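PDB 4EGW: Cobalt/magnesium transport protein CorA, which carries magnesium ions into the cell as a homopentameric channel that opens when cytoplasmic magnesium is low and closes when it is high. Local coordinates for residues W52-D57 against L123-S128; I70-S75 against Y117-L122. All coordinates share one frame; numbering follows the deposited sequence.

Interaction 1: residues W52-D57 against L123-S128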
loop_
_atom_site.group_PDB
_atom_site.type_symbol
_atom_site.label_atom_id
_atom_site.label_comp_id
_atom_site.label_asym_id
_atom_site.label_seq_id
_atom_site.Cartn_x
_atom_site.Cartn_y
_atom_site.Cartn_z
ATOM N N TRP A 52 -19.621 -12.438 -7.520
ATOM C CA TRP A 52 -19.259 -11.031 -7.541
ATOM C C TRP A 52 -19.523 -10.461 -8.923
ATOM O O TRP A 52 -18.841 -10.808 -9.888
ATOM C CB TRP A 52 -17.790 -10.832 -7.162
ATOM C CG TRP A 52 -17.378 -9.391 -7.186
ATOM C CD1 TRP A 52 -18.205 -8.309 -7.195
ATOM C CD2 TRP A 52 -16.040 -8.876 -7.217
ATOM N NE1 TRP A 52 -17.468 -7.152 -7.223
ATOM C CE2 TRP A 52 -16.135 -7.471 -7.236
ATOM C CE3 TRP A 52 -14.772 -9.465 -7.225
ATOM C CZ2 TRP A 52 -15.012 -6.644 -7.262
ATOM C CZ3 TRP A 52 -13.656 -8.638 -7.255
ATOM C CH2 TRP A 52 -13.785 -7.242 -7.272
ATOM N N ILE A 53 -20.523 -9.592 -9.012
ATOM C CA ILE A 53 -20.783 -8.869 -10.246
ATOM C C ILE A 53 -20.290 -7.438 -10.100
ATOM O O ILE A 53 -20.729 -6.700 -9.218
ATOM C CB ILE A 53 -22.280 -8.860 -10.610
ATOM C CG1 ILE A 53 -22.820 -10.284 -10.654
ATOM C CG2 ILE A 53 -22.512 -8.160 -11.951
ATOM C CD1 ILE A 53 -24.233 -10.361 -11.156
ATOM N N ASP A 54 -19.345 -7.057 -10.947
ATOM C CA ASP A 54 -18.910 -5.674 -11.000
ATOM C C ASP A 54 -19.452 -5.061 -12.268
ATOM O O ASP A 54 -19.213 -5.555 -13.371
ATOM C CB ASP A 54 -17.390 -5.567 -10.977
ATOM C CG ASP A 54 -16.914 -4.135 -11.077
ATOM O OD1 ASP A 54 -17.079 -3.398 -10.087
ATOM O OD2 ASP A 54 -16.373 -3.751 -12.137
ATOM N N CYS A 55 -20.207 -3.989 -12.106
ATOM C CA CYS A 55 -20.790 -3.330 -13.253
ATOM C C CYS A 55 -20.199 -1.940 -13.425
ATOM O O CYS A 55 -20.494 -1.017 -12.655
ATOM C CB CYS A 55 -22.299 -3.243 -13.093
ATOM S SG CYS A 55 -23.078 -2.444 -14.478
ATOM N N TYR A 56 -19.387 -1.784 -14.464
ATOM C CA TYR A 56 -18.714 -0.521 -14.686
ATOM C C TYR A 56 -19.412 0.281 -15.778
ATOM O O TYR A 56 -19.352 -0.084 -16.951
ATOM C CB TYR A 56 -17.252 -0.774 -15.078
ATOM C CG TYR A 56 -16.518 0.476 -15.522
ATOM C CD1 TYR A 56 -16.909 1.729 -15.067
ATOM C CD2 TYR A 56 -15.444 0.405 -16.404
ATOM C CE1 TYR A 56 -16.258 2.872 -15.470
ATOM C CE2 TYR A 56 -14.779 1.553 -16.810
ATOM C CZ TYR A 56 -15.195 2.786 -16.339
ATOM O OH TYR A 56 -14.557 3.947 -16.732
ATOM N N ASP A 57 -20.072 1.368 -15.382
ATOM C CA ASP A 57 -20.539 2.384 -16.323
ATOM C C ASP A 57 -21.453 1.832 -17.421
ATOM O O ASP A 57 -21.177 2.019 -18.607
ATOM C CB ASP A 57 -19.316 3.062 -16.953
ATOM C CG ASP A 57 -19.653 4.349 -17.677
ATOM O OD1 ASP A 57 -20.505 5.120 -17.174
ATOM O OD2 ASP A 57 -19.048 4.589 -18.747
ATOM N N LEU A 123 -22.594 -10.245 -4.090
ATOM C CA LEU A 123 -21.954 -8.948 -3.890
ATOM C C LEU A 123 -21.834 -8.283 -5.257
ATOM O O LEU A 123 -21.046 -8.720 -6.096
ATOM C CB LEU A 123 -20.558 -9.146 -3.293
ATOM C CG LEU A 123 -19.696 -7.991 -2.757
ATOM C CD1 LEU A 123 -19.416 -6.907 -3.795
ATOM C CD2 LEU A 123 -20.287 -7.381 -1.508
ATOM N N LEU A 124 -22.604 -7.222 -5.473
ATOM C CA LEU A 124 -22.515 -6.448 -6.697
ATOM C C LEU A 124 -21.823 -5.130 -6.401
ATOM O O LEU A 124 -22.239 -4.396 -5.506
ATOM C CB LEU A 124 -23.907 -6.181 -7.279
ATOM C CG LEU A 124 -24.002 -5.060 -8.334
ATOM C CD1 LEU A 124 -23.185 -5.363 -9.571
ATOM C CD2 LEU A 124 -25.449 -4.734 -8.741
ATOM N N THR A 125 -20.757 -4.850 -7.145
ATOM C CA THR A 125 -20.066 -3.570 -7.071
ATOM C C THR A 125 -20.402 -2.795 -8.312
ATOM O O THR A 125 -20.066 -3.209 -9.417
ATOM C CB THR A 125 -18.547 -3.726 -7.088
ATOM O OG1 THR A 125 -18.159 -4.442 -8.270
ATOM C CG2 THR A 125 -18.066 -4.474 -5.858
ATOM N N ILE A 126 -21.055 -1.660 -8.135
ATOM C CA ILE A 126 -21.476 -0.876 -9.276
ATOM C C ILE A 126 -20.845 0.520 -9.254
ATOM O O ILE A 126 -20.928 1.250 -8.255
ATOM C CB ILE A 126 -23.013 -0.807 -9.349
ATOM C CG1 ILE A 126 -23.453 -0.098 -10.627
ATOM C CG2 ILE A 126 -23.591 -0.147 -8.103
ATOM C CD1 ILE A 126 -24.350 -0.953 -11.489
ATOM N N HIS A 127 -20.187 0.871 -10.356
ATOM C CA HIS A 127 -19.526 2.158 -10.449
ATOM C C HIS A 127 -19.607 2.756 -11.840
ATOM O O HIS A 127 -19.479 2.047 -12.835
ATOM C CB HIS A 127 -18.067 2.055 -9.993
ATOM C CG HIS A 127 -17.286 0.963 -10.656
ATOM N ND1 HIS A 127 -16.310 1.212 -11.598
ATOM C CD2 HIS A 127 -17.313 -0.382 -10.491
ATOM C CE1 HIS A 127 -15.779 0.069 -11.996
ATOM N NE2 HIS A 127 -16.368 -0.913 -11.340
ATOM N N SER A 128 -19.847 4.062 -11.897
ATOM C CA SER A 128 -19.811 4.807 -13.147
ATOM C C SER A 128 -18.398 5.192 -13.584
ATOM O O SER A 128 -18.138 5.382 -14.774
ATOM C CB SER A 128 -20.693 6.047 -13.053
ATOM O OG SER A 128 -22.050 5.676 -12.872
#

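Interaction 2: residues I70-S75 against Y117-L122. With PGO (S-1,2-propanediol), chain R.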
loop_
_atom_site.group_PDB
_atom_site.type_symbol
_atom_site.label_atom_id
_atom_site.label_comp_id
_atom_site.label_asym_id
_atom_site.label_seq_id
_atom_site.Cartn_x
_atom_site.Cartn_y
_atom_site.Cartn_z
ATOM N N ILE A 70 -30.910 -9.685 -11.214
ATOM C CA ILE A 70 -30.708 -9.606 -9.773
ATOM C C ILE A 70 -31.924 -9.094 -9.020
ATOM O O ILE A 70 -31.954 -9.112 -7.798
ATOM C CB ILE A 70 -29.499 -8.733 -9.413
ATOM C CG1 ILE A 70 -29.793 -7.256 -9.696
ATOM C CG2 ILE A 70 -28.256 -9.221 -10.158
ATOM C CD1 ILE A 70 -28.641 -6.330 -9.306
ATOM N N GLY A 71 -32.921 -8.623 -9.745
ATOM C CA GLY A 71 -34.182 -8.285 -9.120
ATOM C C GLY A 71 -34.066 -7.172 -8.104
ATOM O O GLY A 71 -34.734 -7.179 -7.067
ATOM N N ILE A 72 -33.203 -6.211 -8.398
ATOM C CA ILE A 72 -33.186 -4.971 -7.645
ATOM C C ILE A 72 -33.844 -3.902 -8.518
ATOM O O ILE A 72 -33.618 -3.867 -9.729
ATOM C CB ILE A 72 -31.751 -4.587 -7.238
ATOM C CG1 ILE A 72 -31.282 -5.488 -6.094
ATOM C CG2 ILE A 72 -31.676 -3.131 -6.813
ATOM C CD1 ILE A 72 -30.015 -5.019 -5.421
ATOM N N SER A 73 -34.677 -3.053 -7.919
ATOM C CA SER A 73 -35.395 -2.041 -8.691
ATOM C C SER A 73 -34.412 -1.186 -9.492
ATOM O O SER A 73 -33.473 -0.615 -8.933
ATOM C CB SER A 73 -36.257 -1.154 -7.783
ATOM O OG SER A 73 -35.481 -0.182 -7.103
ATOM N N VAL A 74 -34.652 -1.079 -10.798
ATOM C CA VAL A 74 -33.721 -0.409 -11.706
ATOM C C VAL A 74 -33.330 0.962 -11.159
ATOM O O VAL A 74 -32.222 1.445 -11.392
ATOM C CB VAL A 74 -34.307 -0.274 -13.130
ATOM C CG1 VAL A 74 -33.262 0.269 -14.091
ATOM C CG2 VAL A 74 -34.835 -1.619 -13.618
ATOM N N SER A 75 -34.263 1.582 -10.440
ATOM C CA SER A 75 -34.000 2.805 -9.685
ATOM C C SER A 75 -32.943 2.584 -8.605
ATOM O O SER A 75 -31.962 3.329 -8.526
ATOM C CB SER A 75 -35.294 3.322 -9.048
ATOM O OG SER A 75 -35.061 4.476 -8.262
ATOM N N TYR A 117 -23.941 -3.471 -3.604
ATOM C CA TYR A 117 -25.175 -4.064 -3.112
ATOM C C TYR A 117 -24.914 -5.503 -2.703
ATOM O O TYR A 117 -24.200 -6.234 -3.389
ATOM C CB TYR A 117 -26.267 -4.023 -4.181
ATOM C CG TYR A 117 -26.613 -2.644 -4.704
ATOM C CD1 TYR A 117 -25.656 -1.857 -5.324
ATOM C CD2 TYR A 117 -27.906 -2.147 -4.614
ATOM C CE1 TYR A 117 -25.965 -0.608 -5.823
ATOM C CE2 TYR A 117 -28.230 -0.897 -5.112
ATOM C CZ TYR A 117 -27.254 -0.131 -5.718
ATOM O OH TYR A 117 -27.555 1.125 -6.215
ATOM N N ILE A 118 -25.484 -5.922 -1.587
ATOM C CA ILE A 118 -25.358 -7.315 -1.193
ATOM C C ILE A 118 -26.702 -7.993 -1.075
ATOM O O ILE A 118 -27.472 -7.711 -0.163
ATOM C CB ILE A 118 -24.649 -7.439 0.142
ATOM C CG1 ILE A 118 -23.235 -6.883 0.005
ATOM C CG2 ILE A 118 -24.651 -8.880 0.596
ATOM C CD1 ILE A 118 -22.394 -7.087 1.217
ATOM N N LYS A 119 -26.964 -8.920 -1.983
ATOM C CA LYS A 119 -28.229 -9.637 -1.981
ATOM C C LYS A 119 -27.953 -11.123 -1.806
ATOM O O LYS A 119 -27.381 -11.772 -2.689
ATOM C CB LYS A 119 -28.987 -9.374 -3.283
ATOM C CG LYS A 119 -30.478 -9.611 -3.178
ATOM C CD LYS A 119 -31.206 -9.196 -4.443
ATOM C CE LYS A 119 -32.503 -9.945 -4.557
ATOM N NZ LYS A 119 -33.059 -9.806 -5.919
ATOM N N ASN A 120 -28.356 -11.656 -0.656
ATOM C CA ASN A 120 -28.066 -13.044 -0.337
ATOM C C ASN A 120 -26.589 -13.284 -0.528
ATOM O O ASN A 120 -25.755 -12.683 0.153
ATOM C CB ASN A 120 -28.862 -13.971 -1.233
ATOM C CG ASN A 120 -30.253 -13.462 -1.481
ATOM O OD1 ASN A 120 -30.615 -13.149 -2.616
ATOM N ND2 ASN A 120 -31.044 -13.351 -0.415
ATOM N N ASN A 121 -26.267 -14.166 -1.462
ATOM C CA ASN A 121 -24.877 -14.487 -1.733
ATOM C C ASN A 121 -24.241 -13.612 -2.818
ATOM O O ASN A 121 -23.079 -13.829 -3.179
ATOM C CB ASN A 121 -24.714 -15.977 -2.056
ATOM C CG ASN A 121 -25.439 -16.387 -3.333
ATOM O OD1 ASN A 121 -26.353 -15.697 -3.794
ATOM N ND2 ASN A 121 -25.031 -17.520 -3.908
ATOM N N LEU A 122 -24.987 -12.629 -3.331
ATOM C CA LEU A 122 -24.462 -11.769 -4.391
ATOM C C LEU A 122 -23.905 -10.420 -3.940
ATOM O O LEU A 122 -24.653 -9.548 -3.498
ATOM C CB LEU A 122 -25.526 -11.517 -5.451
ATOM C CG LEU A 122 -25.197 -10.315 -6.345
ATOM C CD1 LEU A 122 -23.885 -10.522 -7.078
ATOM C CD2 LEU A 122 -26.322 -10.062 -7.337
HETATM C C1 PGO R . -37.292 -6.383 -9.788
HETATM C C2 PGO R . -37.808 -5.266 -8.943
HETATM C C3 PGO R . -38.219 -4.109 -9.794
HETATM O O1 PGO R . -36.535 -6.052 -10.894
HETATM O O2 PGO R . -36.837 -4.868 -8.050
#

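Interaction 1: residues W52-D57 against L123-S128
Trp52, Asp54, Thr125 and His127 form a polar chain on one face of two parallel strands. The indole NE1 of Trp52 donates to OG1 of Thr125 at 3.0 Å, the hydroxyl tilted 20° from the ring plane. That hydroxyl also points at Asp54 OD1 as donor, though the modelled separation is too short to trust. Thr125 suits this place because one hydroxyl can accept and donate at once. NE2 of His127 donates to OD2 of Asp54 (2.9 Å) on that oxygen's syn side, while ND1 is held by the carbonyl of Asp129. With CG set between the backbone N and the carbonyl carbon (chi1 52°), the His127 imidazole reaches across until CA of Tyr56 sits over one face, 4.1 Å from the ring centroid. A phenylalanine in place of Trp52 would probably leave the Thr125 hydroxyl without the indole N-H that it accepts, freer to turn. On the other face Cys55 CB packs on Ile126 CD1 (3.5 Å). Backbone bonds such as Cys55 N to Thr125 O (2.8 Å) set the register, and Ile134 and His138 of helix 132-143 lie against Trp52 and Asp54. This is parallel pairing inside the mixed sheet of the CorA cytoplasmic domain.

Interaction 2: residues I70-S75 against Y117-L122
This is a mainly apolar contact between the turn that links helices 60-70 and 74-80 and the hairpin end of strands 110-119 and 122-127. Ile70 reaches Leu122 with its CG2 branch, 3.5 Å from CD2, the two side chains crossing at about a right angle. Ile72 sends CD1 obliquely to the Tyr117 ring, 3.7 Å from CD2, and branched aliphatic residues suit these buried places. Tyr117 can lie here because its hydroxyl has partners of its own at Asp76 O and Gly80 N. Lys119 is extended beyond CG, its aliphatic part running past Ile72 in the opposite direction, with CD 4.1 Å from CG1, and this carries the amine out to the carbonyl of Gly71. There it forms a salt bridge with Asp94 and makes a weak hydrogen bond to Gly71 O, though the position of NZ is uncertain. Gly71 leaves the helix with positive phi (63°), which favours glycine. Ser73 then caps the next helix through its OG to Asp76 N. A type II' turn from Lys119 to Leu122 is closed by Leu122 N to Lys119 O (2.6 Å). The arrangement is a short link between two helices, with a serine N-cap on the second, packed against a beta hairpin.

The centres of the two interactions lie about 11 Å apart, and both involve the same mixed sheet. Segment 117-122 ends strand 110-119 and makes the turn into strand 122-127, which carries 123-128, so the hairpin is common to both. Leu124 O lies 2.7 Å from Tyr117 N, a probable hydrogen bond between these strands, and Leu124 CD2 packs on Ile70 CD1 at 3.6 Å. In chain order 52-57 comes first, then 70-75, 117-122 and 123-128, so interaction 2 falls within the span that interaction 1 brings together. Interaction 1 pairs strands 51-56 and 122-127, and interaction 2 sets the helical connection against the hairpin, joining sheet and helices in one cytoplasmic domain.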